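Local coordinates for AlgX/AlgJ SGNH hydrolase-like domain-containing protein (Eubacterium siraeum, PDB 4NZK) that is of unknown function but probably adopts an SGNH hydrolase-like fold, as in AlgX and AlgJ, and may be an enzyme, at residues 231-236 against 269-274; 284-289 against 306-311. One frame throughout, in Å; residues are numbered along the deposited sequence.

Contact 1 of 2, residues 231-236 against 269-274; sequences ATYYTT and KIVKIE. With EDO (1,2-ethanediol), chain C.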
# COMPACT_ATOMS: atom_id res chain seq x y z
N ALA A 231 -2.33 3.97 -18.98
CA ALA A 231 -2.73 2.78 -18.24
C ALA A 231 -3.73 1.98 -19.06
O ALA A 231 -4.59 2.57 -19.73
CB ALA A 231 -3.31 3.14 -16.89
N THR A 232 -3.63 0.66 -18.97
CA THR A 232 -4.57 -0.28 -19.60
C THR A 232 -5.12 -1.16 -18.49
O THR A 232 -4.36 -1.74 -17.68
CB THR A 232 -3.90 -1.09 -20.71
OG1 THR A 232 -3.36 -0.17 -21.68
CG2 THR A 232 -4.91 -2.02 -21.40
N TYR A 233 -6.45 -1.27 -18.45
CA TYR A 233 -7.15 -2.04 -17.44
C TYR A 233 -7.49 -3.46 -17.94
O TYR A 233 -7.98 -3.64 -19.05
CB TYR A 233 -8.39 -1.30 -16.99
CG TYR A 233 -8.07 -0.10 -16.12
CD1 TYR A 233 -7.75 1.12 -16.69
CD2 TYR A 233 -8.14 -0.18 -14.74
CE1 TYR A 233 -7.42 2.21 -15.89
CE2 TYR A 233 -7.84 0.89 -13.94
CZ TYR A 233 -7.48 2.09 -14.51
OH TYR A 233 -7.17 3.16 -13.71
N TYR A 234 -7.16 -4.43 -17.09
CA TYR A 234 -7.33 -5.85 -17.38
C TYR A 234 -8.14 -6.53 -16.29
O TYR A 234 -8.24 -6.05 -15.15
CB TYR A 234 -5.96 -6.52 -17.48
CG TYR A 234 -5.10 -6.13 -18.64
CD1 TYR A 234 -4.32 -4.98 -18.60
CD2 TYR A 234 -5.01 -6.93 -19.78
CE1 TYR A 234 -3.52 -4.61 -19.66
CE2 TYR A 234 -4.20 -6.57 -20.84
CZ TYR A 234 -3.46 -5.42 -20.78
OH TYR A 234 -2.65 -5.05 -21.82
N THR A 235 -8.71 -7.68 -16.64
CA THR A 235 -9.36 -8.51 -15.68
C THR A 235 -8.27 -9.21 -14.86
O THR A 235 -7.09 -9.13 -15.17
CB THR A 235 -10.17 -9.61 -16.38
OG1 THR A 235 -9.28 -10.43 -17.16
CG2 THR A 235 -11.17 -9.01 -17.26
N THR A 236 -8.71 -9.96 -13.86
CA THR A 236 -7.77 -10.67 -12.97
C THR A 236 -7.08 -11.88 -13.60
O THR A 236 -6.12 -12.43 -13.03
CB THR A 236 -8.43 -11.03 -11.64
OG1 THR A 236 -9.56 -11.84 -11.89
CG2 THR A 236 -8.83 -9.77 -10.89
N LYS A 269 -8.76 -6.18 -10.30
CA LYS A 269 -8.31 -5.94 -11.65
C LYS A 269 -6.79 -6.04 -11.66
O LYS A 269 -6.17 -6.17 -10.60
CB LYS A 269 -8.72 -4.53 -12.07
CG LYS A 269 -8.12 -3.45 -11.22
CD LYS A 269 -8.81 -2.11 -11.37
CE LYS A 269 -10.13 -2.07 -10.63
NZ LYS A 269 -10.85 -0.80 -10.83
N ILE A 270 -6.23 -6.00 -12.85
CA ILE A 270 -4.80 -5.84 -13.06
C ILE A 270 -4.65 -4.62 -13.94
O ILE A 270 -5.40 -4.44 -14.92
CB ILE A 270 -4.15 -7.03 -13.76
CG1 ILE A 270 -4.25 -8.26 -12.88
CG2 ILE A 270 -2.70 -6.73 -14.15
CD1 ILE A 270 -3.82 -9.55 -13.54
N VAL A 271 -3.71 -3.76 -13.58
CA VAL A 271 -3.48 -2.53 -14.35
C VAL A 271 -2.06 -2.54 -14.89
O VAL A 271 -1.12 -2.80 -14.15
CB VAL A 271 -3.70 -1.26 -13.48
CG1 VAL A 271 -3.50 -0.01 -14.32
CG2 VAL A 271 -5.08 -1.29 -12.84
N LYS A 272 -1.92 -2.29 -16.19
CA LYS A 272 -0.63 -2.15 -16.82
C LYS A 272 -0.42 -0.67 -17.12
O LYS A 272 -1.28 -0.02 -17.70
CB LYS A 272 -0.53 -2.96 -18.12
CG LYS A 272 0.79 -2.75 -18.86
CD LYS A 272 0.83 -3.61 -20.12
CE LYS A 272 2.14 -3.37 -20.87
NZ LYS A 272 2.32 -4.31 -22.01
N ILE A 273 0.76 -0.18 -16.75
CA ILE A 273 1.10 1.24 -16.96
C ILE A 273 2.37 1.29 -17.79
O ILE A 273 3.36 0.62 -17.45
CB ILE A 273 1.32 1.98 -15.62
CG1 ILE A 273 0.10 1.88 -14.74
CG2 ILE A 273 1.65 3.45 -15.83
CD1 ILE A 273 0.36 2.18 -13.30
N GLU A 274 2.33 2.06 -18.88
CA GLU A 274 3.49 2.27 -19.76
C GLU A 274 3.80 3.75 -19.63
O GLU A 274 2.93 4.59 -19.81
CB GLU A 274 3.17 1.91 -21.21
CG GLU A 274 2.90 0.42 -21.40
CD GLU A 274 2.26 0.10 -22.74
OE1 GLU A 274 1.01 0.22 -22.86
OE2 GLU A 274 3.00 -0.30 -23.65
C1 EDO C . -11.63 2.32 -13.11
O1 EDO C . -12.50 1.94 -12.03
C2 EDO C . -11.49 1.21 -14.14
O2 EDO C . -11.51 -0.10 -13.55
O HOH W 1 -0.72 0.48 -20.84
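At the antiparallel margin of the mixed sheet, Tyr233 pairs with Val271 and Tyr234 with Ile270, two steps in a ladder running from Ala231–Ile273 to Tyr234–Ile270. Thr232 and Lys272 form a hydrogen-bonded pair, Thr232 N giving to Lys272 O at 2.8 Å and Lys272 N returning the bond to Thr232 O. Tyr234 and Ile270 form the next such pair, but the return bond, from Ile270 N to Tyr234 O, is 3.1 Å long and its donor stands 48° out of the carbonyl plane. On one face, the side chains of Tyr233 and Val271 lie side by side and point the same way, with Tyr233 CE2 3.7 Å from Val271 CG2. Val271 CG1 lies over one face of the ring and C2 of a 1,2-ethanediol, probably from the crystallisation liquor, over the other, near the rim, while Lys269 CD meets the ring edge in plane, 3.9 Å from Tyr233 CD2. The Lys269 chain bends at CG–CD (chi3 76°), and its NZ bonds both the diol O2 and Met264 O. An alanine in place of Tyr233 would probably leave Val271 CG2 and Lys269 CD without their aromatic neighbour and Ser249 O without the phenol hydroxyl that bonds it. On the sheet's other face, Tyr234 CE1 lies 3.7 Å from Lys272 CB, and a water links Thr232 OG1 with Glu274 OE1. Phe238 stacks on the Tyr234 ring. Strand 229-234 is the outermost strand of this sheet within the chain, and strand 270-275 joins it to strand 304-309 through backbone bonds from Val271 and Ile273.

Contact 2 of 2, residues 284-289 against 306-311; sequences CIFKDS and YVCDIR. With EDO (1,2-ethanediol), chain B.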
# COMPACT_ATOMS: atom_id res chain seq x y z
N CYS A 284 6.58 -5.20 -11.32
CA CYS A 284 5.29 -5.78 -10.97
C CYS A 284 5.11 -5.60 -9.46
O CYS A 284 6.02 -5.91 -8.69
CB CYS A 284 5.26 -7.26 -11.31
SG CYS A 284 3.66 -8.02 -11.12
N ILE A 285 3.97 -5.06 -9.07
CA ILE A 285 3.63 -4.86 -7.67
C ILE A 285 2.55 -5.85 -7.28
O ILE A 285 1.53 -5.99 -7.97
CB ILE A 285 3.09 -3.45 -7.40
CG1 ILE A 285 4.05 -2.40 -7.91
CG2 ILE A 285 2.81 -3.25 -5.92
CD1 ILE A 285 3.36 -1.09 -8.16
N PHE A 286 2.81 -6.57 -6.22
CA PHE A 286 1.84 -7.45 -5.61
C PHE A 286 1.52 -6.85 -4.26
O PHE A 286 2.37 -6.75 -3.40
CB PHE A 286 2.38 -8.86 -5.45
CG PHE A 286 2.54 -9.58 -6.76
CD1 PHE A 286 1.43 -9.90 -7.53
CD2 PHE A 286 3.80 -9.95 -7.21
CE1 PHE A 286 1.58 -10.57 -8.72
CE2 PHE A 286 3.94 -10.59 -8.42
CZ PHE A 286 2.83 -10.89 -9.16
N LYS A 287 0.28 -6.43 -4.11
CA LYS A 287 -0.06 -5.59 -2.97
C LYS A 287 -1.39 -5.92 -2.32
O LYS A 287 -2.18 -6.72 -2.83
CB LYS A 287 -0.06 -4.11 -3.45
CG LYS A 287 -0.86 -3.78 -4.72
CD LYS A 287 -2.34 -3.76 -4.49
CE LYS A 287 -3.14 -3.38 -5.72
NZ LYS A 287 -4.58 -3.28 -5.33
N ASP A 288 -1.58 -5.34 -1.14
CA ASP A 288 -2.90 -5.16 -0.56
C ASP A 288 -3.28 -3.68 -0.80
O ASP A 288 -2.57 -2.95 -1.52
CB ASP A 288 -2.92 -5.53 0.92
CG ASP A 288 -2.28 -4.46 1.84
OD1 ASP A 288 -1.71 -3.45 1.32
OD2 ASP A 288 -2.33 -4.62 3.11
N SER A 289 -4.37 -3.20 -0.24
CA SER A 289 -4.82 -1.88 -0.61
C SER A 289 -3.89 -0.73 -0.23
O SER A 289 -3.97 0.35 -0.85
CB SER A 289 -6.24 -1.61 -0.12
OG SER A 289 -6.34 -1.67 1.28
N TYR A 306 3.16 -3.05 -13.55
CA TYR A 306 1.98 -3.93 -13.48
C TYR A 306 1.52 -3.95 -12.03
O TYR A 306 2.29 -4.22 -11.14
CB TYR A 306 2.32 -5.35 -13.94
CG TYR A 306 2.72 -5.43 -15.39
CD1 TYR A 306 3.97 -4.99 -15.80
CD2 TYR A 306 1.87 -5.96 -16.34
CE1 TYR A 306 4.35 -5.05 -17.13
CE2 TYR A 306 2.25 -6.04 -17.68
CZ TYR A 306 3.50 -5.59 -18.05
OH TYR A 306 3.87 -5.64 -19.37
N VAL A 307 0.24 -3.67 -11.83
CA VAL A 307 -0.32 -3.53 -10.50
C VAL A 307 -1.31 -4.67 -10.28
O VAL A 307 -2.33 -4.76 -10.97
CB VAL A 307 -1.04 -2.19 -10.27
CG1 VAL A 307 -1.38 -2.03 -8.79
CG2 VAL A 307 -0.20 -1.03 -10.75
N CYS A 308 -0.97 -5.53 -9.33
CA CYS A 308 -1.73 -6.72 -9.01
C CYS A 308 -2.02 -6.81 -7.53
O CYS A 308 -1.20 -6.46 -6.71
CB CYS A 308 -0.90 -7.93 -9.38
SG CYS A 308 -0.28 -7.98 -11.10
N ASP A 309 -3.20 -7.32 -7.19
CA ASP A 309 -3.61 -7.49 -5.82
C ASP A 309 -3.51 -8.97 -5.44
O ASP A 309 -4.05 -9.83 -6.14
CB ASP A 309 -5.05 -7.02 -5.61
CG ASP A 309 -5.36 -6.78 -4.15
OD1 ASP A 309 -5.46 -7.79 -3.39
OD2 ASP A 309 -5.50 -5.58 -3.77
N ILE A 310 -2.88 -9.26 -4.31
CA ILE A 310 -2.71 -10.65 -3.87
C ILE A 310 -4.02 -11.38 -3.60
O ILE A 310 -4.03 -12.60 -3.55
CB ILE A 310 -1.82 -10.71 -2.62
CG1 ILE A 310 -2.50 -10.01 -1.43
CG2 ILE A 310 -0.45 -10.09 -2.89
CD1 ILE A 310 -1.67 -9.97 -0.18
N ARG A 311 -5.11 -10.64 -3.40
CA ARG A 311 -6.43 -11.23 -3.18
C ARG A 311 -7.19 -11.61 -4.48
O ARG A 311 -8.08 -12.44 -4.44
CB ARG A 311 -7.29 -10.26 -2.37
CG ARG A 311 -6.71 -9.96 -1.00
CD ARG A 311 -7.32 -8.71 -0.40
NE ARG A 311 -6.87 -7.48 -1.07
CZ ARG A 311 -7.43 -6.29 -0.86
NH1 ARG A 311 -8.45 -6.18 0.01
NH2 ARG A 311 -6.99 -5.21 -1.51
C1 EDO B . -5.49 -2.19 -8.91
O1 EDO B . -5.54 -1.68 -7.58
C2 EDO B . -4.91 -3.61 -8.99
O2 EDO B . -5.37 -4.41 -7.92
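Phe286 and Cys308 meet on the face of the parallel pair that they share with Cys284 and Tyr306. The Cys308 CB bump lies obliquely against the Phe286 ring, 3.6 Å from Phe286 CD1. Its SG, turned anti to the carbonyl carbon (chi1 -54°), occupies the hollow between that ring and Cys284, with the two sulfurs of Cys284 and Cys308 3.9 Å apart. Ile310 CG2 fits beside Phe286 CB at 4.0 Å. On the reverse face the Lys287 chain, bent at CB–CG (chi2 75°), curls across Cys308 O, 3.4 Å from Lys287 CG, and lies between Val307 CG1, 3.8 Å from Lys287 CE, and the carboxylate of Asp309, whose side chain it crosses at about a right angle. Lys287 NZ bonds Asp309 OD2 at 2.9 Å, on the anti lone pair; Asn292, Asp267 and both oxygens of a 1,2-ethanediol also lie within bonding distance, so its three protons must be shared among them. Arg311 grips the same carboxylate side-on from the syn side, Arg311 NE to Asp309 OD1 and Arg311 NH2 to Asp309 OD2, both 2.7 Å, and Asp267 pairs with both cations. With Arg311 N also bonded to Asp309 OD1 in an Asx turn, each carboxylate oxygen has two donors, which fixes the rotation of the group and would probably stabilise its negative charge. Helix 317-323 packs against Cys284, Phe286 and Cys308. At the C-terminal end of the parallel strands Ser289 OG bonds His164 NE2, within the Asp-His-His-Trp sequence that names the family, a pair consistent with the serine–histidine site of SGNH hydrolases and so probably catalytic.

In the fold
Contact 1 and contact 2 belong to one mixed sheet and are joined directly, since strands 270-275 and 304-309 are neighbours in it and Val271 O probably accepts a hydrogen bond from Val307 N at 2.8 Å. Contact 2 is buried, its centre about 9 Å from that of the chain, and lies in the parallel part; contact 1, its centre about 17 Å from that of the chain, is partly buried and forms the antiparallel margin. The chemistry follows: tyrosine rings, lysine methylenes and water in contact 1, against cysteine and phenylalanine packing beside a largely buried salt-bridge network in contact 2. Ile270 bridges the two, its CG2 packing on Cys308 SG at 4.1 Å.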